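Local coordinates for protein glycosyl hydrolase (Bacteroides ovatus, PDB 3QC2) that is of unknown function but belongs to the glycosyl hydrolases and adopts the five-bladed beta-propeller fold of its family, at residues 37-41 and 103-109; 124-128 and 181-186; 304-310 and 360-364. All blocks are in the same frame, centred on the assembly; numbering follows the deposited sequence.

Contact 1. Residues 37-41 and 103-109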
loop_
_atom_site.group_PDB
_atom_site.type_symbol
_atom_site.label_atom_id
_atom_site.label_comp_id
_atom_site.label_asym_id
_atom_site.label_seq_id
_atom_site.Cartn_x
_atom_site.Cartn_y
_atom_site.Cartn_z
ATOM N N PHE A 37 -13.097 13.158 16.898
ATOM C CA PHE A 37 -12.623 14.149 15.927
ATOM C C PHE A 37 -13.807 14.958 15.386
ATOM O O PHE A 37 -14.853 14.387 15.065
ATOM C CB PHE A 37 -11.887 13.430 14.787
ATOM C CG PHE A 37 -11.758 14.241 13.515
ATOM C CD1 PHE A 37 -10.959 15.378 13.469
ATOM C CD2 PHE A 37 -12.407 13.835 12.353
ATOM C CE1 PHE A 37 -10.826 16.113 12.283
ATOM C CE2 PHE A 37 -12.280 14.569 11.162
ATOM C CZ PHE A 37 -11.494 15.703 11.132
ATOM N N TYR A 38 -13.649 16.286 15.310
ATOM C CA TYR A 38 -14.697 17.139 14.750
ATOM C C TYR A 38 -14.566 17.170 13.222
ATOM O O TYR A 38 -13.675 17.855 12.665
ATOM C CB TYR A 38 -14.642 18.558 15.304
ATOM C CG TYR A 38 -15.795 19.415 14.801
ATOM C CD1 TYR A 38 -17.027 19.413 15.459
ATOM C CD2 TYR A 38 -15.662 20.203 13.649
ATOM C CE1 TYR A 38 -18.096 20.185 14.995
ATOM C CE2 TYR A 38 -16.725 20.981 13.179
ATOM C CZ TYR A 38 -17.936 20.968 13.852
ATOM O OH TYR A 38 -18.980 21.731 13.390
ATOM N N CYS A 39 -15.442 16.424 12.550
ATOM C CA CYS A 39 -15.449 16.362 11.095
ATOM C C CYS A 39 -16.098 17.630 10.535
ATOM O O CYS A 39 -17.276 17.888 10.800
ATOM C CB CYS A 39 -16.206 15.128 10.615
ATOM S SG CYS A 39 -16.317 14.994 8.846
ATOM N N PRO A 40 -15.332 18.424 9.749
ATOM C CA PRO A 40 -15.848 19.679 9.199
ATOM C C PRO A 40 -17.003 19.505 8.190
ATOM O O PRO A 40 -17.783 20.442 7.991
ATOM C CB PRO A 40 -14.615 20.298 8.520
ATOM C CG PRO A 40 -13.733 19.163 8.224
ATOM C CD PRO A 40 -13.966 18.139 9.274
ATOM N N LEU A 41 -17.096 18.323 7.564
ATOM C CA LEU A 41 -18.164 18.030 6.600
ATOM C C LEU A 41 -19.415 17.490 7.305
ATOM O O LEU A 41 -20.533 17.841 6.937
ATOM C CB LEU A 41 -17.680 17.047 5.527
ATOM C CG LEU A 41 -16.564 17.560 4.608
ATOM C CD1 LEU A 41 -16.171 16.490 3.604
ATOM C CD2 LEU A 41 -16.998 18.834 3.883
ATOM N N PRO A 103 -7.169 12.542 13.267
ATOM C CA PRO A 103 -6.582 12.222 11.952
ATOM C C PRO A 103 -5.826 13.405 11.353
ATOM O O PRO A 103 -6.179 14.548 11.609
ATOM C CB PRO A 103 -7.814 11.865 11.091
ATOM C CG PRO A 103 -8.936 12.643 11.686
ATOM C CD PRO A 103 -8.622 12.805 13.177
ATOM N N VAL A 104 -4.798 13.119 10.562
ATOM C CA VAL A 104 -3.992 14.178 9.921
ATOM C C VAL A 104 -4.354 14.402 8.456
ATOM O O VAL A 104 -3.889 15.368 7.844
ATOM C CB VAL A 104 -2.482 13.883 10.019
ATOM C CG1 VAL A 104 -2.047 13.860 11.486
ATOM C CG2 VAL A 104 -2.127 12.573 9.319
ATOM N N PHE A 105 -5.172 13.513 7.891
ATOM C CA PHE A 105 -5.579 13.624 6.507
ATOM C C PHE A 105 -7.007 13.108 6.390
ATOM O O PHE A 105 -7.298 11.989 6.777
ATOM C CB PHE A 105 -4.616 12.839 5.618
ATOM C CG PHE A 105 -4.740 13.153 4.154
ATOM C CD1 PHE A 105 -4.271 14.373 3.653
ATOM C CD2 PHE A 105 -5.293 12.217 3.260
ATOM C CE1 PHE A 105 -4.378 14.680 2.268
ATOM C CE2 PHE A 105 -5.400 12.508 1.887
ATOM C CZ PHE A 105 -4.938 13.744 1.389
ATOM N N TYR A 106 -7.891 13.942 5.856
ATOM C CA TYR A 106 -9.305 13.605 5.764
ATOM C C TYR A 106 -10.026 14.472 4.725
ATOM O O TYR A 106 -9.484 15.480 4.277
ATOM C CB TYR A 106 -9.942 13.809 7.144
ATOM C CG TYR A 106 -9.541 15.129 7.802
ATOM C CD1 TYR A 106 -10.273 16.291 7.578
ATOM C CD2 TYR A 106 -8.409 15.209 8.638
ATOM C CE1 TYR A 106 -9.909 17.502 8.167
ATOM C CE2 TYR A 106 -8.034 16.412 9.226
ATOM C CZ TYR A 106 -8.791 17.559 8.988
ATOM O OH TYR A 106 -8.438 18.755 9.560
ATOM N N PRO A 107 -11.247 14.061 4.310
ATOM C CA PRO A 107 -12.009 14.903 3.389
ATOM C C PRO A 107 -12.474 16.155 4.129
ATOM O O PRO A 107 -12.822 16.083 5.313
ATOM C CB PRO A 107 -13.193 14.018 2.990
ATOM C CG PRO A 107 -13.301 13.018 4.068
ATOM C CD PRO A 107 -11.927 12.776 4.564
ATOM N N ASP A 108 -12.482 17.283 3.442
ATOM C CA ASP A 108 -12.820 18.545 4.062
ATOM C C ASP A 108 -13.426 19.453 3.013
ATOM O O ASP A 108 -13.439 19.107 1.816
ATOM C CB ASP A 108 -11.520 19.156 4.635
ATOM C CG ASP A 108 -11.759 20.317 5.574
ATOM O OD1 ASP A 108 -12.926 20.747 5.756
ATOM O OD2 ASP A 108 -10.765 20.809 6.144
ATOM N N ASN A 109 -13.934 20.611 3.436
ATOM C CA ASN A 109 -14.511 21.575 2.505
ATOM C C ASN A 109 -13.385 22.249 1.675
ATOM O O ASN A 109 -13.127 23.448 1.794
ATOM C CB ASN A 109 -15.363 22.617 3.249
ATOM C CG ASN A 109 -16.241 23.459 2.293
ATOM O OD1 ASN A 109 -16.525 23.052 1.144
ATOM N ND2 ASN A 109 -16.679 24.619 2.767
#
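An aromatic and proline cluster joins the short strand 37-39 to the loop that leaves the first blade of the propeller. Phe37 lies at its heart, between two partners. Over one ring face sits Pro103, whose CG lies 3.6 Å from the Phe37 ring centroid and only 7° off the normal, a CH-pi contact suited to the slightly polarised C-H bonds of the compact proline ring, which can lie close over an aromatic face. The edge of the Phe37 ring meets the face of the Tyr106 ring, centroids 4.8 Å apart and planes at 58°. The loop 103-109 follows strand 98-99, the outer strand of the first blade, and leads through helix 113-116 to strand 120-128 of the next; at its start Val104 and Phe105 both face Leu86 in a classic beta bulge. Further along, Pro40 CG packs 4.2 Å from Tyr106 CE1 and makes a close van der Waals approach of 3.0 Å to Asp108 OD1. Within its own segment, Asp108 OD1 accepts a hydrogen bond from Asn109 N (2.5 Å). The branched apolar end of Leu41 lies against Pro107 and the following backbone, CD1 3.9 Å from Pro107 CB and CD2 3.7 Å from Asp108 C, and also touches Trp117.

Contact 2. Residues 124-128 and 181-186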
loop_
_atom_site.group_PDB
_atom_site.type_symbol
_atom_site.label_atom_id
_atom_site.label_comp_id
_atom_site.label_asym_id
_atom_site.label_seq_id
_atom_site.Cartn_x
_atom_site.Cartn_y
_atom_site.Cartn_z
ATOM N N PRO A 124 -3.106 4.630 1.724
ATOM C CA PRO A 124 -1.990 5.448 1.362
ATOM C C PRO A 124 -0.677 4.676 1.161
ATOM O O PRO A 124 -0.448 3.620 1.775
ATOM C CB PRO A 124 -1.846 6.389 2.576
ATOM C CG PRO A 124 -2.350 5.634 3.682
ATOM C CD PRO A 124 -3.482 4.815 3.130
ATOM N N ARG A 125 0.150 5.223 0.295
ATOM C CA ARG A 125 1.489 4.744 0.033
ATOM C C ARG A 125 2.334 6.014 -0.006
ATOM O O ARG A 125 1.976 6.975 -0.696
ATOM C CB ARG A 125 1.553 3.988 -1.284
ATOM C CG ARG A 125 0.872 2.628 -1.222
ATOM C CD ARG A 125 0.562 2.104 -2.586
ATOM N NE ARG A 125 -0.075 0.790 -2.545
ATOM C CZ ARG A 125 -1.352 0.564 -2.246
ATOM N NH1 ARG A 125 -2.172 1.564 -1.917
ATOM N NH2 ARG A 125 -1.813 -0.684 -2.255
ATOM N N ILE A 126 3.424 6.029 0.764
ATOM C CA ILE A 126 4.280 7.196 0.862
ATOM C C ILE A 126 5.730 6.900 0.487
ATOM O O ILE A 126 6.309 5.914 0.935
ATOM C CB ILE A 126 4.251 7.793 2.307
ATOM C CG1 ILE A 126 2.825 8.287 2.662
ATOM C CG2 ILE A 126 5.268 8.944 2.447
ATOM C CD1 ILE A 126 2.699 8.882 4.094
ATOM N N ALA A 127 6.290 7.763 -0.355
ATOM C CA ALA A 127 7.677 7.702 -0.751
ATOM C C ALA A 127 8.226 9.112 -0.536
ATOM O O ALA A 127 7.456 10.086 -0.519
ATOM C CB ALA A 127 7.805 7.280 -2.193
ATOM N N VAL A 128 9.538 9.225 -0.349
ATOM C CA VAL A 128 10.166 10.529 -0.099
ATOM C C VAL A 128 11.265 10.822 -1.099
ATOM O O VAL A 128 12.014 9.941 -1.473
ATOM C CB VAL A 128 10.769 10.610 1.345
ATOM C CG1 VAL A 128 11.872 9.576 1.540
ATOM C CG2 VAL A 128 11.295 12.055 1.643
ATOM N N SER A 181 -4.038 2.360 -5.730
ATOM C CA SER A 181 -2.784 1.655 -5.430
ATOM C C SER A 181 -1.586 2.018 -6.319
ATOM O O SER A 181 -1.307 1.332 -7.295
ATOM C CB SER A 181 -3.034 0.140 -5.488
ATOM O OG SER A 181 -4.172 -0.202 -4.718
ATOM N N GLY A 182 -0.865 3.075 -5.943
ATOM C CA GLY A 182 0.312 3.531 -6.689
ATOM C C GLY A 182 1.629 3.321 -5.936
ATOM O O GLY A 182 1.827 3.883 -4.857
ATOM N N SER A 183 2.533 2.529 -6.529
ATOM C CA SER A 183 3.849 2.233 -5.935
ATOM C C SER A 183 4.981 2.941 -6.686
ATOM O O SER A 183 5.492 2.435 -7.688
ATOM C CB SER A 183 4.094 0.731 -5.939
ATOM O OG SER A 183 3.091 0.075 -5.207
ATOM N N ILE A 184 5.386 4.106 -6.184
ATOM C CA ILE A 184 6.448 4.885 -6.828
ATOM C C ILE A 184 7.782 4.156 -6.739
ATOM O O ILE A 184 8.056 3.460 -5.749
ATOM C CB ILE A 184 6.584 6.296 -6.210
ATOM C CG1 ILE A 184 5.295 7.094 -6.411
ATOM C CG2 ILE A 184 7.759 7.055 -6.837
ATOM C CD1 ILE A 184 5.318 8.460 -5.750
ATOM N N LEU A 185 8.602 4.309 -7.777
ATOM C CA LEU A 185 9.913 3.671 -7.817
ATOM C C LEU A 185 10.878 4.387 -6.882
ATOM O O LEU A 185 10.969 5.616 -6.896
ATOM C CB LEU A 185 10.472 3.677 -9.231
ATOM C CG LEU A 185 11.786 2.920 -9.434
ATOM C CD1 LEU A 185 11.622 1.425 -9.118
ATOM C CD2 LEU A 185 12.251 3.110 -10.827
ATOM N N THR A 186 11.602 3.599 -6.085
ATOM C CA THR A 186 12.546 4.108 -5.133
ATOM C C THR A 186 13.828 3.299 -5.158
ATOM O O THR A 186 13.879 2.225 -5.749
ATOM C CB THR A 186 11.985 4.022 -3.691
ATOM O OG1 THR A 186 11.794 2.644 -3.330
ATOM C CG2 THR A 186 10.665 4.769 -3.576
HETATM O O HOH W 1 -2.056 4.414 -3.502
HETATM O O HOH W 2 -4.667 0.057 -1.991
#
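Pro124 opens the first segment with its ring turned away from 181-186 and resting on Ala57 of strand 52-61. Arg125 points the other way and bridges the gap: its CD comes within 3.2 Å of Gly182 O, and its guanidinium lies with one face over Ser181 CB. Water links the two segments at the polar end. Water 2 accepts from Arg125 NH1 (2.9 Å) and donates to Ser181 OG (2.8 Å); water 1 accepts from Gly182 N (3.0 Å) and, weakly, from Arg125 NH1 (3.3 Å). A long side chain with five N-H bonds suits this buried place, for NE and NH2 also reach the carbonyls of Gly251 and Cys250, and Ser181 OG bonds Glu249. Strands 120-128 and 182-189 are the inner strands of neighbouring propeller blades, so they run side by side without pairing: the axes of the short segments approach to 7.4 Å and their directions differ by 13°, nearly parallel. Ile126 faces away from 181-186. Ala127 turns back, its small CB filling the narrow space 4.3 Å from Ile184 CB and 4.0 Å from Thr186 CG2. The hydroxyl of Thr186 is bonded to Ala254 O, leaving its methyl for Ala127, and Val128 again points away from 181-186.

Contact 3. Residues 304-310 and 360-364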
loop_
_atom_site.group_PDB
_atom_site.type_symbol
_atom_site.label_atom_id
_atom_site.label_comp_id
_atom_site.label_asym_id
_atom_site.label_seq_id
_atom_site.Cartn_x
_atom_site.Cartn_y
_atom_site.Cartn_z
ATOM N N GLU A 304 4.550 -18.699 -5.329
ATOM C CA GLU A 304 3.893 -18.885 -4.035
ATOM C C GLU A 304 4.002 -17.567 -3.273
ATOM O O GLU A 304 4.993 -16.887 -3.390
ATOM C CB GLU A 304 4.611 -19.978 -3.238
ATOM C CG GLU A 304 4.719 -21.317 -3.948
ATOM C CD GLU A 304 3.376 -22.019 -4.106
ATOM O OE1 GLU A 304 2.389 -21.586 -3.475
ATOM O OE2 GLU A 304 3.310 -23.015 -4.853
ATOM N N PRO A 305 2.981 -17.214 -2.487
ATOM C CA PRO A 305 3.090 -15.984 -1.730
ATOM C C PRO A 305 4.194 -16.118 -0.655
ATOM O O PRO A 305 4.379 -17.199 -0.092
ATOM C CB PRO A 305 1.708 -15.841 -1.103
ATOM C CG PRO A 305 1.227 -17.218 -0.963
ATOM C CD PRO A 305 1.766 -17.963 -2.142
ATOM N N PHE A 306 4.935 -15.038 -0.416
ATOM C CA PHE A 306 6.045 -15.047 0.576
ATOM C C PHE A 306 5.553 -14.704 1.958
ATOM O O PHE A 306 6.238 -14.959 2.932
ATOM C CB PHE A 306 7.150 -14.058 0.178
ATOM C CG PHE A 306 6.790 -12.612 0.406
ATOM C CD1 PHE A 306 6.126 -11.867 -0.588
ATOM C CD2 PHE A 306 7.129 -11.978 1.608
ATOM C CE1 PHE A 306 5.796 -10.513 -0.378
ATOM C CE2 PHE A 306 6.801 -10.638 1.823
ATOM C CZ PHE A 306 6.127 -9.899 0.820
ATOM N N PHE A 307 4.362 -14.096 2.030
ATOM C CA PHE A 307 3.753 -13.686 3.290
ATOM C C PHE A 307 2.241 -13.865 3.172
ATOM O O PHE A 307 1.632 -13.383 2.226
ATOM C CB PHE A 307 4.105 -12.220 3.577
ATOM C CG PHE A 307 3.809 -11.779 4.978
ATOM C CD1 PHE A 307 4.714 -12.047 6.007
ATOM C CD2 PHE A 307 2.654 -11.072 5.276
ATOM C CE1 PHE A 307 4.460 -11.627 7.332
ATOM C CE2 PHE A 307 2.393 -10.650 6.597
ATOM C CZ PHE A 307 3.324 -10.939 7.624
ATOM N N ARG A 308 1.647 -14.574 4.134
ATOM C CA ARG A 308 0.192 -14.840 4.135
ATOM C C ARG A 308 -0.336 -14.903 5.568
ATOM O O ARG A 308 0.458 -14.905 6.516
ATOM C CB ARG A 308 -0.102 -16.146 3.401
ATOM C CG ARG A 308 0.480 -17.395 4.052
ATOM C CD ARG A 308 0.235 -18.599 3.177
ATOM N NE ARG A 308 0.751 -19.832 3.753
ATOM C CZ ARG A 308 0.085 -20.617 4.609
ATOM N NH1 ARG A 308 -1.155 -20.302 5.032
ATOM N NH2 ARG A 308 0.664 -21.724 5.063
ATOM N N PRO A 309 -1.683 -14.941 5.740
ATOM C CA PRO A 309 -2.247 -15.028 7.092
ATOM C C PRO A 309 -1.805 -16.276 7.816
ATOM O O PRO A 309 -2.004 -17.380 7.315
ATOM C CB PRO A 309 -3.760 -15.053 6.839
ATOM C CG PRO A 309 -3.929 -14.330 5.574
ATOM C CD PRO A 309 -2.728 -14.672 4.739
HETATM N N MSE A 310 -1.186 -16.095 8.986
HETATM C CA MSE A 310 -0.696 -17.223 9.813
HETATM C C MSE A 310 -1.191 -17.164 11.250
HETATM O O MSE A 310 -1.516 -18.186 11.833
HETATM C CB MSE A 310 0.835 -17.227 9.847
HETATM C CG MSE A 310 1.521 -17.445 8.503
HETATM SE SE MSE A 310 1.217 -19.197 7.756
HETATM C CE MSE A 310 1.922 -20.288 9.236
ATOM N N ALA A 360 10.514 -17.806 4.605
ATOM C CA ALA A 360 9.233 -17.142 4.324
ATOM C C ALA A 360 8.122 -17.970 4.979
ATOM O O ALA A 360 8.393 -19.024 5.576
ATOM C CB ALA A 360 9.013 -17.031 2.860
ATOM N N ASP A 361 6.886 -17.499 4.903
ATOM C CA ASP A 361 5.775 -18.269 5.456
ATOM C C ASP A 361 5.749 -19.587 4.710
ATOM O O ASP A 361 5.934 -19.611 3.483
ATOM C CB ASP A 361 4.428 -17.536 5.305
ATOM C CG ASP A 361 4.242 -16.407 6.317
ATOM O OD1 ASP A 361 4.956 -16.378 7.328
ATOM O OD2 ASP A 361 3.353 -15.566 6.114
ATOM N N PRO A 362 5.553 -20.695 5.432
ATOM C CA PRO A 362 5.547 -21.983 4.757
ATOM C C PRO A 362 4.329 -22.164 3.871
ATOM O O PRO A 362 3.340 -21.474 4.024
ATOM C CB PRO A 362 5.540 -22.987 5.916
ATOM C CG PRO A 362 4.942 -22.258 7.044
ATOM C CD PRO A 362 5.339 -20.828 6.882
ATOM N N LEU A 363 4.424 -23.090 2.934
ATOM C CA LEU A 363 3.319 -23.382 2.049
ATOM C C LEU A 363 2.261 -24.098 2.883
ATOM O O LEU A 363 2.598 -24.780 3.837
ATOM C CB LEU A 363 3.774 -24.265 0.893
ATOM C CG LEU A 363 4.986 -23.778 0.088
ATOM C CD1 LEU A 363 5.307 -24.779 -1.022
ATOM C CD2 LEU A 363 4.756 -22.355 -0.475
ATOM N N PRO A 364 0.980 -23.932 2.534
ATOM C CA PRO A 364 -0.098 -24.594 3.298
ATOM C C PRO A 364 -0.110 -26.128 3.116
ATOM O O PRO A 364 0.333 -26.657 2.096
ATOM C CB PRO A 364 -1.367 -23.973 2.716
ATOM C CG PRO A 364 -0.993 -23.559 1.353
ATOM C CD PRO A 364 0.457 -23.181 1.386
ATOM O OXT PRO A 364 -0.556 -26.869 3.988
HETATM O O HOH W 3 3.252 -18.647 2.032
#
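Asp361 is the main polar anchor of the C-terminal tail. Its OD2 accepts from Arg308 N at 2.8 Å, nearly straight at 174°, and forms a salt bridge with Arg21; a carboxylate suits this place because one oxygen can serve both a backbone N-H and a cation. The backbone answers in return, Asp361 N donating to Phe306 O at 3.3 Å. The segment 304-310 lies in the connection between the fourth and fifth propeller blades, after strand 298-301 and before strand 324-332, so the tail is fastened to the outer part of the fold. The side chain of Arg308 extends to the tail: NE (3.1 Å) and NH2 (2.9 Å) both donate to Pro362 O, a carbonyl in the plane of the guanidinium, while Pro364 CB lies over one of its faces, 3.8 Å from NH2. Water 3 sits among Pro305 O (2.8 Å), Asp361 O (3.2 Å) and, weakly, Arg308 NE (3.3 Å); Asn9 bonds both of those carbonyls as well. Met310, present as selenomethionine, brings CG to 3.5 Å from Asp361 OD2. Glu304 sets its CG 3.6 Å from Leu363 CD2, its OE1 is met by Tyr278 and Arg277, and Lys7 pairs with OXT of Pro364.

Overall arrangement
Contacts 1 and 3 lie on opposite sides of the chain's centre, with centres 38 Å and nearest atoms about 24 Å apart, and each involves a loop that leaves the outer strand of one blade for the next. Contact 2 lies between them, near the middle of the propeller, its centre 23 Å from that of contact 1 and 24 Å from that of contact 3; the nearest atoms are about 7 Å and 12 Å away, so none touch. Strand 120-128, entered soon after the loop of contact 1, supplies a side of contact 2, and strand 324-332 carries Glu327, a weak, long ion partner of Arg125. A bound PEG lies about 12 Å from the Thr186 side chain, and a bound PEG about 11 Å from that of Phe306.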